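Local coordinates for conserved hypothetical protein (Shewanella loihica, PDB 2GPI) that is of unknown function, belongs to the DUF1488 family and may be linked to transcriptional regulation of the shikimate pathway, at residues N3-Q11 and I21-G29; I36-A45 and L58-I66. All coordinates share one frame; numbering follows the deposited sequence. Where two conformers were deposited one is given.

Overall arrangement
Both contacts lie within the range of the DUF1488 family and follow one another along the chain: interaction 1 (3-11 with 21-29) closes before interaction 2 (36-45 with 58-66) opens. Their centres are about 17 Å apart, on opposite sides of the centre of the chain. Interaction 1 adds the short strand 6-8 to strand 20-27; interaction 2 packs the end of strand 30-37 and helix 38-45 against helices 52-61 and 63-75. Strands 20-27 and 30-37 are antiparallel neighbours in the mixed sheet. F23 packing on F59 and I66, a probable I21 N to I36 O bond and an E10-R63 salt bridge link the two contacts within one alpha/beta fold.

Interaction 1. Residues N3-Q11 and I21-G29; sequences NQSIIFTEQ and IHFTAQQQG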
loop_
_atom_site.group_PDB
_atom_site.type_symbol
_atom_site.label_atom_id
_atom_site.label_comp_id
_atom_site.label_asym_id
_atom_site.label_seq_id
_atom_site.Cartn_x
_atom_site.Cartn_y
_atom_site.Cartn_z
ATOM N N ASN A 3 17.691 0.116 11.591
ATOM C CA ASN A 3 16.937 1.089 10.807
ATOM C C ASN A 3 17.203 0.878 9.306
ATOM O O ASN A 3 18.269 1.250 8.820
ATOM C CB ASN A 3 17.312 2.509 11.248
ATOM C CG ASN A 3 16.534 3.591 10.500
ATOM O OD1 ASN A 3 15.623 3.295 9.705
ATOM N ND2 ASN A 3 16.891 4.853 10.764
ATOM N N GLN A 4 16.246 0.278 8.586
ATOM C CA GLN A 4 16.400 0.053 7.128
ATOM C C GLN A 4 16.013 1.310 6.322
ATOM O O GLN A 4 16.135 1.331 5.085
ATOM C CB GLN A 4 15.542 -1.127 6.635
ATOM C CG GLN A 4 15.992 -2.499 7.142
ATOM C CD GLN A 4 17.357 -2.948 6.620
ATOM O OE1 GLN A 4 17.922 -2.366 5.691
ATOM N NE2 GLN A 4 17.893 -3.991 7.232
ATOM N N SER A 5 15.519 2.344 7.015
ATOM C CA SER A 5 15.299 3.633 6.385
ATOM C C SER A 5 14.263 3.560 5.238
ATOM O O SER A 5 14.371 4.324 4.274
ATOM C CB SER A 5 16.640 4.217 5.862
ATOM O OG SER A 5 17.592 4.452 6.900
ATOM N N ILE A 6 13.267 2.669 5.356
ATOM C CA ILE A 6 12.142 2.595 4.405
ATOM C C ILE A 6 11.136 3.641 4.799
ATOM O O ILE A 6 10.530 3.565 5.844
ATOM C CB ILE A 6 11.453 1.197 4.330
ATOM C CG1 ILE A 6 12.472 0.138 3.907
ATOM C CG2 ILE A 6 10.278 1.238 3.327
ATOM C CD1 ILE A 6 12.138 -1.312 4.312
ATOM N N ILE A 7 10.973 4.663 3.959
ATOM C CA ILE A 7 10.098 5.792 4.237
ATOM C C ILE A 7 8.849 5.724 3.357
ATOM O O ILE A 7 8.941 5.485 2.154
ATOM C CB ILE A 7 10.820 7.092 3.899
ATOM C CG1 ILE A 7 12.089 7.261 4.766
ATOM C CG2 ILE A 7 9.873 8.318 4.029
ATOM C CD1 ILE A 7 13.022 8.455 4.320
ATOM N N PHE A 8 7.692 5.948 3.953
ATOM C CA PHE A 8 6.457 6.053 3.210
ATOM C C PHE A 8 6.166 7.514 2.924
ATOM O O PHE A 8 5.982 8.335 3.841
ATOM C CB PHE A 8 5.341 5.347 3.958
ATOM C CG PHE A 8 5.564 3.881 3.985
ATOM C CD1 PHE A 8 5.093 3.091 2.955
ATOM C CD2 PHE A 8 6.355 3.314 4.935
ATOM C CE1 PHE A 8 5.403 1.742 2.895
ATOM C CE2 PHE A 8 6.613 1.959 4.903
ATOM C CZ PHE A 8 6.124 1.181 3.860
ATOM N N THR A 9 6.208 7.850 1.645
ATOM C CA THR A 9 6.203 9.239 1.242
ATOM C C THR A 9 4.830 9.830 0.908
ATOM O O THR A 9 4.735 11.018 0.523
ATOM C CB THR A 9 7.187 9.416 0.070
ATOM O OG1 THR A 9 6.862 8.503 -0.993
ATOM C CG2 THR A 9 8.641 9.211 0.513
ATOM N N GLU A 10 3.769 9.029 1.080
ATOM C CA GLU A 10 2.397 9.540 1.089
ATOM C C GLU A 10 1.939 10.195 -0.218
ATOM O O GLU A 10 1.153 11.145 -0.203
ATOM C CB GLU A 10 2.176 10.486 2.282
ATOM C CG GLU A 10 2.471 9.824 3.646
ATOM C CD GLU A 10 1.806 8.458 3.823
ATOM O OE1 GLU A 10 0.554 8.369 3.826
ATOM O OE2 GLU A 10 2.554 7.445 3.995
ATOM N N GLN A 11 2.451 9.674 -1.335
ATOM C CA GLN A 11 1.892 9.978 -2.642
ATOM C C GLN A 11 0.813 8.917 -2.843
ATOM O O GLN A 11 1.102 7.760 -3.112
ATOM C CB GLN A 11 3.010 9.983 -3.705
ATOM C CG GLN A 11 4.087 11.027 -3.434
ATOM C CD GLN A 11 5.208 11.028 -4.457
ATOM O OE1 GLN A 11 5.107 10.404 -5.508
ATOM N NE2 GLN A 11 6.286 11.750 -4.152
ATOM N N ILE A 21 -5.423 1.338 -4.645
ATOM C CA ILE A 21 -4.714 2.484 -4.131
ATOM C C ILE A 21 -3.214 2.256 -4.355
ATOM O O ILE A 21 -2.653 1.208 -3.987
ATOM C CB ILE A 21 -4.976 2.752 -2.638
ATOM C CG1 ILE A 21 -6.418 3.305 -2.401
ATOM C CG2 ILE A 21 -3.918 3.754 -2.044
ATOM C CD1 ILE A 21 -6.582 4.738 -2.825
ATOM N N HIS A 22 -2.609 3.241 -4.965
ATOM C CA HIS A 22 -1.166 3.272 -5.212
ATOM C C HIS A 22 -0.561 4.201 -4.127
ATOM O O HIS A 22 -0.936 5.391 -3.996
ATOM C CB HIS A 22 -0.923 3.719 -6.660
ATOM C CG HIS A 22 0.544 4.034 -6.998
ATOM N ND1 HIS A 22 0.915 4.785 -8.088
ATOM C CD2 HIS A 22 1.700 3.639 -6.394
ATOM C CE1 HIS A 22 2.237 4.851 -8.144
ATOM N NE2 HIS A 22 2.742 4.171 -7.122
ATOM N N PHE A 23 0.403 3.664 -3.381
ATOM C CA PHE A 23 1.102 4.433 -2.363
ATOM C C PHE A 23 2.608 4.200 -2.539
ATOM O O PHE A 23 3.023 3.256 -3.157
ATOM C CB PHE A 23 0.617 4.197 -0.932
ATOM C CG PHE A 23 0.733 2.776 -0.414
ATOM C CD1 PHE A 23 -0.099 1.764 -0.860
ATOM C CD2 PHE A 23 1.679 2.460 0.534
ATOM C CE1 PHE A 23 -0.007 0.483 -0.317
ATOM C CE2 PHE A 23 1.775 1.165 1.064
ATOM C CZ PHE A 23 0.954 0.197 0.638
ATOM N N THR A 24 3.402 5.094 -2.010
ATOM C CA THR A 24 4.817 5.114 -2.310
ATOM C C THR A 24 5.696 4.915 -1.066
ATOM O O THR A 24 5.405 5.412 0.018
ATOM C CB THR A 24 5.200 6.454 -2.962
ATOM O OG1 THR A 24 4.697 7.528 -2.145
ATOM C CG2 THR A 24 4.612 6.562 -4.359
ATOM N N ALA A 25 6.739 4.122 -1.237
ATOM C CA ALA A 25 7.801 3.992 -0.253
ATOM C C ALA A 25 9.072 4.404 -0.953
ATOM O O ALA A 25 9.132 4.493 -2.170
ATOM C CB ALA A 25 7.931 2.562 0.237
ATOM N N GLN A 26 10.104 4.692 -0.183
ATOM C CA GLN A 26 11.365 5.070 -0.756
ATOM C C GLN A 26 12.455 4.569 0.155
ATOM O O GLN A 26 12.344 4.652 1.381
ATOM C CB GLN A 26 11.382 6.589 -0.828
ATOM C CG GLN A 26 12.440 7.157 -1.609
ATOM C CD GLN A 26 12.189 8.644 -1.771
ATOM O OE1 GLN A 26 11.170 9.063 -2.342
ATOM N NE2 GLN A 26 13.107 9.445 -1.252
ATOM N N GLN A 27 13.550 4.103 -0.434
ATOM C CA GLN A 27 14.675 3.725 0.391
ATOM C C GLN A 27 15.948 4.254 -0.284
ATOM O O GLN A 27 16.198 3.987 -1.465
ATOM C CB GLN A 27 14.647 2.206 0.642
ATOM C CG GLN A 27 15.378 1.771 1.964
ATOM C CD GLN A 27 16.843 1.408 1.743
ATOM O OE1 GLN A 27 17.305 1.340 0.612
ATOM N NE2 GLN A 27 17.553 1.130 2.827
ATOM N N GLN A 28 16.708 5.065 0.449
ATOM C CA GLN A 28 17.972 5.602 -0.054
ATOM C C GLN A 28 17.789 6.108 -1.485
ATOM O O GLN A 28 18.540 5.717 -2.397
ATOM C CB GLN A 28 19.071 4.545 0.064
ATOM C CG GLN A 28 19.465 4.262 1.523
ATOM C CD GLN A 28 20.441 3.091 1.675
ATOM O OE1 GLN A 28 20.262 2.027 1.073
ATOM N NE2 GLN A 28 21.471 3.285 2.489
ATOM N N GLY A 29 16.748 6.919 -1.682
ATOM C CA GLY A 29 16.514 7.561 -2.964
ATOM C C GLY A 29 15.746 6.795 -4.034
ATOM O O GLY A 29 15.403 7.353 -5.073
HETATM O O HOH W 1 15.732 6.115 2.813
HETATM O O HOH W 2 8.569 8.590 -3.018
HETATM O O HOH W 3 2.962 6.241 0.998
#
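F8 and A25 form the apolar centre of an antiparallel strand pairing in which 6-8 runs along one side of strand 21-27. The A25 methyl meets the F8 ring off-centre, CB lying 4.2 Å from the ring centroid in a CH-pi contact. F8 keeps CG anti to its carbonyl carbon (chi1 -68°), which turns the ring alongside F23, both side chains pointing the same way; CE1 of F8 meets CE2 of F23 at the edge of the F23 ring. I6 CG2 touches A25 CB on the same face, which helix 63-75 covers through contacts with I6, F8 and F23.

The pair I7-Q26 is hydrogen-bonded: I7 N gives a nearly straight bond to Q26 O (2.9 Å, 177°), and Q26 N returns a more bent one to I7 O. F8-A25 is a non-hydrogen-bonded pair. Where the chain turns off after F8, T9 N still binds T24 O, while the buried T24 hydroxyl is gripped twice, by T9 OG1 at 2.6 Å from its OG1 and by Q11 N. A water joins T9 OG1 to Q26 OE1.

At the far end Q27, its chain bent at chi2 (-93°), sends NE2 to Q4 O (2.7 Å), which lies almost in the Q27 amide plane. With an alanine in place of Q27, Q4 O is likely to lose this donor and the turn at 3-5 to be less firmly held. Inside that turn, an Asx turn, N3 OD1 accepts from S5 N at 2.9 Å, the donor standing above the carbonyl plane.

Interaction 2. Residues I36-A45 and L58-I66; sequences IGQKVLEHLA and LFEQFRFDI
The F62 ring carries L44 on one face: CG sits over it, 4.1 Å from the centroid and 15° off the normal, in a CH-pi contact. With CG anti to the backbone N (chi1 177°), L44 slides past F62 in the opposite direction and brings CD2 to F62 CB at 3.7 Å. The carbonyl O of L58 lies at the F62 edge, in the ring plane, and A45 CA approaches the ring obliquely, 3.8 Å from F62 CE2. F59 is met at its edge by I36 CG2, while its ring also packs against F23 of strand 20-27.

Aliphatic branches make up the rest of the contact. A45 CB abuts L58 CD2 (3.7 Å), and the side chains of L41 and L58 cross at a slant, CG of L41 nearest CB of L58. I66 gathers three partners: its CG1 touches both I36 CD1 and L44 CD2, each at 3.9 Å, while its CD1 meets L41 CD1. I36 and L41 each cross I66 at about a right angle.

At the A45 end a water donates to A45 O and accepts a weak bond from Q61 NE2. F62 lies at the break between helices 52-61 and 63-75, in the N-cap position of the second; its ring meets L44 and A45 near the end of helix 38-45. The end of strand 30-37 and helix 38-45 thus pack on these two consecutive helices in a hydrophobic core, on the sheet side reached by I21 and F23, within an alpha/beta fold.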
loop_
_atom_site.group_PDB
_atom_site.type_symbol
_atom_site.label_atom_id
_atom_site.label_comp_id
_atom_site.label_asym_id
_atom_site.label_seq_id
_atom_site.Cartn_x
_atom_site.Cartn_y
_atom_site.Cartn_z
ATOM N N ILE A 36 -2.505 -1.542 -2.852
ATOM C CA ILE A 36 -3.508 -2.340 -2.142
ATOM C C ILE A 36 -4.794 -2.321 -2.993
ATOM O O ILE A 36 -5.369 -1.248 -3.270
ATOM C CB ILE A 36 -3.719 -1.902 -0.653
ATOM C CG1 ILE A 36 -4.728 -2.796 0.057
ATOM C CG2 ILE A 36 -4.107 -0.414 -0.528
ATOM C CD1 ILE A 36 -4.788 -2.604 1.587
ATOM N N GLY A 37 -5.187 -3.505 -3.437
ATOM C CA GLY A 37 -6.322 -3.602 -4.320
ATOM C C GLY A 37 -7.650 -3.262 -3.662
ATOM O O GLY A 37 -7.814 -3.317 -2.436
ATOM N N GLN A 38 -8.604 -2.869 -4.497
ATOM C CA GLN A 38 -9.941 -2.479 -4.031
ATOM C C GLN A 38 -10.520 -3.523 -3.089
ATOM O O GLN A 38 -10.994 -3.173 -1.966
ATOM C CB GLN A 38 -10.848 -2.258 -5.214
ATOM C CG GLN A 38 -12.188 -1.744 -4.771
ATOM C CD GLN A 38 -13.069 -1.374 -5.927
ATOM O OE1 GLN A 38 -12.603 -1.218 -7.070
ATOM N NE2 GLN A 38 -14.354 -1.224 -5.645
ATOM N N LYS A 39 -10.518 -4.784 -3.507
ATOM C CA LYS A 39 -11.144 -5.826 -2.700
ATOM C C LYS A 39 -10.432 -6.001 -1.357
ATOM O O LYS A 39 -11.068 -6.187 -0.332
ATOM C CB LYS A 39 -11.250 -7.152 -3.463
ATOM C CG LYS A 39 -12.215 -7.081 -4.650
ATOM C CD LYS A 39 -12.364 -8.406 -5.392
ATOM C CE LYS A 39 -13.398 -8.280 -6.483
ATOM N N VAL A 40 -9.105 -5.889 -1.338
ATOM C CA VAL A 40 -8.356 -6.026 -0.094
ATOM C C VAL A 40 -8.784 -4.940 0.895
ATOM O O VAL A 40 -9.036 -5.180 2.101
ATOM C CB VAL A 40 -6.820 -6.003 -0.322
ATOM C CG1 VAL A 40 -6.086 -6.135 1.030
ATOM C CG2 VAL A 40 -6.435 -7.167 -1.233
ATOM N N LEU A 41 -8.868 -3.724 0.401
ATOM C CA LEU A 41 -9.276 -2.604 1.208
ATOM C C LEU A 41 -10.721 -2.690 1.669
ATOM O O LEU A 41 -11.012 -2.354 2.796
ATOM C CB LEU A 41 -9.061 -1.309 0.417
ATOM C CG LEU A 41 -9.088 -0.001 1.165
ATOM C CD1 LEU A 41 -8.174 -0.016 2.389
ATOM C CD2 LEU A 41 -8.681 1.161 0.122
ATOM N N GLU A 42 -11.612 -3.166 0.808
ATOM C CA GLU A 42 -13.025 -3.396 1.179
ATOM C C GLU A 42 -13.170 -4.417 2.299
ATOM O O GLU A 42 -13.954 -4.193 3.248
ATOM C CB GLU A 42 -13.851 -3.850 -0.026
ATOM C CG GLU A 42 -13.993 -2.701 -1.049
ATOM C CD GLU A 42 -14.752 -3.101 -2.319
ATOM O OE1 GLU A 42 -14.679 -4.298 -2.713
ATOM O OE2 GLU A 42 -15.440 -2.242 -2.916
ATOM N N HIS A 43 -12.466 -5.540 2.169
ATOM C CA HIS A 43 -12.461 -6.566 3.235
ATOM C C HIS A 43 -11.896 -6.000 4.543
ATOM O O HIS A 43 -12.481 -6.168 5.591
ATOM C CB HIS A 43 -11.649 -7.808 2.842
ATOM C CG HIS A 43 -12.271 -8.666 1.787
ATOM N ND1 HIS A 43 -13.473 -9.331 1.946
ATOM C CD2 HIS A 43 -11.786 -9.062 0.579
ATOM C CE1 HIS A 43 -13.733 -10.034 0.852
ATOM N NE2 HIS A 43 -12.719 -9.899 0.013
ATOM N N LEU A 44 -10.777 -5.293 4.449
ATOM C CA LEU A 44 -10.145 -4.713 5.645
ATOM C C LEU A 44 -11.057 -3.755 6.384
ATOM O O LEU A 44 -11.231 -3.830 7.609
ATOM C CB LEU A 44 -8.867 -3.987 5.224
ATOM C CG LEU A 44 -8.061 -3.251 6.273
ATOM C CD1 LEU A 44 -7.583 -4.228 7.363
ATOM C CD2 LEU A 44 -6.860 -2.503 5.672
ATOM N N ALA A 45 -11.705 -2.872 5.625
ATOM C CA ALA A 45 -12.617 -1.868 6.177
ATOM C C ALA A 45 -14.015 -2.369 6.479
ATOM O O ALA A 45 -14.788 -1.672 7.140
ATOM C CB ALA A 45 -12.708 -0.656 5.195
ATOM N N LEU A 58 -10.457 5.450 3.390
ATOM C CA LEU A 58 -10.251 4.120 3.974
ATOM C C LEU A 58 -8.758 3.785 4.102
ATOM O O LEU A 58 -8.323 3.254 5.146
ATOM C CB LEU A 58 -11.032 3.050 3.205
ATOM C CG LEU A 58 -12.578 3.135 3.314
ATOM C CD1 LEU A 58 -13.208 2.117 2.370
ATOM C CD2 LEU A 58 -13.062 2.986 4.773
ATOM N N PHE A 59 -7.970 4.086 3.074
ATOM C CA PHE A 59 -6.520 3.962 3.194
ATOM C C PHE A 59 -6.003 4.729 4.429
ATOM O O PHE A 59 -5.227 4.194 5.270
ATOM C CB PHE A 59 -5.788 4.405 1.920
ATOM C CG PHE A 59 -4.302 4.331 2.059
ATOM C CD1 PHE A 59 -3.597 5.373 2.651
ATOM C CD2 PHE A 59 -3.597 3.164 1.693
ATOM C CE1 PHE A 59 -2.208 5.305 2.854
ATOM C CE2 PHE A 59 -2.189 3.124 1.910
ATOM C CZ PHE A 59 -1.524 4.170 2.460
ATOM N N GLU A 60 -6.432 5.991 4.532
ATOM C CA GLU A 60 -5.983 6.823 5.673
ATOM C C GLU A 60 -6.394 6.224 7.011
ATOM O O GLU A 60 -5.585 6.222 7.982
ATOM C CB GLU A 60 -6.502 8.238 5.488
ATOM C CG GLU A 60 -5.810 8.956 4.411
ATOM C CD GLU A 60 -4.333 9.254 4.711
ATOM O OE1 GLU A 60 -3.850 9.045 5.852
ATOM O OE2 GLU A 60 -3.667 9.715 3.797
ATOM N N GLN A 61 -7.607 5.687 7.084
ATOM C CA GLN A 61 -8.103 5.042 8.318
ATOM C C GLN A 61 -7.196 3.896 8.769
ATOM O O GLN A 61 -6.998 3.695 9.959
ATOM C CB GLN A 61 -9.534 4.563 8.136
ATOM C CG GLN A 61 -10.133 3.919 9.350
ATOM C CD GLN A 61 -11.628 3.678 9.168
ATOM O OE1 GLN A 61 -12.262 4.265 8.257
ATOM N NE2 GLN A 61 -12.202 2.827 10.035
ATOM N N PHE A 62 -6.642 3.154 7.815
ATOM C CA PHE A 62 -5.840 2.001 8.090
ATOM C C PHE A 62 -4.367 2.215 7.643
ATOM O O PHE A 62 -3.612 1.231 7.469
ATOM C CB PHE A 62 -6.438 0.772 7.405
ATOM C CG PHE A 62 -7.789 0.392 7.952
ATOM C CD1 PHE A 62 -7.867 -0.434 9.040
ATOM C CD2 PHE A 62 -8.959 0.819 7.348
ATOM C CE1 PHE A 62 -9.075 -0.807 9.583
ATOM C CE2 PHE A 62 -10.183 0.483 7.920
ATOM C CZ PHE A 62 -10.222 -0.349 9.029
ATOM N N ARG A 63 -3.962 3.467 7.483
ATOM C CA ARG A 63 -2.661 3.773 6.877
ATOM C C ARG A 63 -1.520 3.011 7.550
ATOM O O ARG A 63 -0.659 2.412 6.885
ATOM C CB ARG A 63 -2.334 5.289 6.972
ATOM C CG ARG A 63 -0.915 5.645 6.634
ATOM C CD ARG A 63 -0.656 7.089 6.789
ATOM N NE ARG A 63 0.793 7.333 6.781
ATOM C CZ ARG A 63 1.358 8.509 7.057
ATOM N NH1 ARG A 63 0.597 9.541 7.336
ATOM N NH2 ARG A 63 2.683 8.635 7.003
ATOM N N PHE A 64 -1.453 3.091 8.871
ATOM C CA PHE A 64 -0.295 2.517 9.569
ATOM C C PHE A 64 -0.299 0.980 9.563
ATOM O O PHE A 64 0.752 0.365 9.479
ATOM C CB PHE A 64 -0.111 3.130 10.964
ATOM C CG PHE A 64 0.291 4.572 10.868
ATOM C CD1 PHE A 64 1.644 4.891 10.778
ATOM C CD2 PHE A 64 -0.653 5.573 10.738
ATOM C CE1 PHE A 64 2.062 6.203 10.589
ATOM C CE2 PHE A 64 -0.244 6.922 10.544
ATOM C CZ PHE A 64 1.112 7.220 10.468
ATOM N N ASP A 65 -1.472 0.370 9.567
ATOM C CA ASP A 65 -1.535 -1.077 9.374
ATOM C C ASP A 65 -1.085 -1.481 7.980
ATOM O O ASP A 65 -0.412 -2.496 7.779
ATOM C CB ASP A 65 -2.981 -1.531 9.581
ATOM C CG ASP A 65 -3.444 -1.454 11.048
ATOM O OD1 ASP A 65 -2.604 -1.298 11.973
ATOM O OD2 ASP A 65 -4.670 -1.588 11.235
ATOM N N ILE A 66 -1.533 -0.727 6.987
ATOM C CA ILE A 66 -1.209 -1.044 5.578
ATOM C C ILE A 66 0.273 -0.865 5.318
ATOM O O ILE A 66 0.929 -1.709 4.737
ATOM C CB ILE A 66 -2.067 -0.226 4.608
ATOM C CG1 ILE A 66 -3.560 -0.587 4.703
ATOM C CG2 ILE A 66 -1.612 -0.398 3.149
ATOM C CD1 ILE A 66 -4.507 0.411 4.089
HETATM O O HOH W 4 -14.161 0.453 8.888
#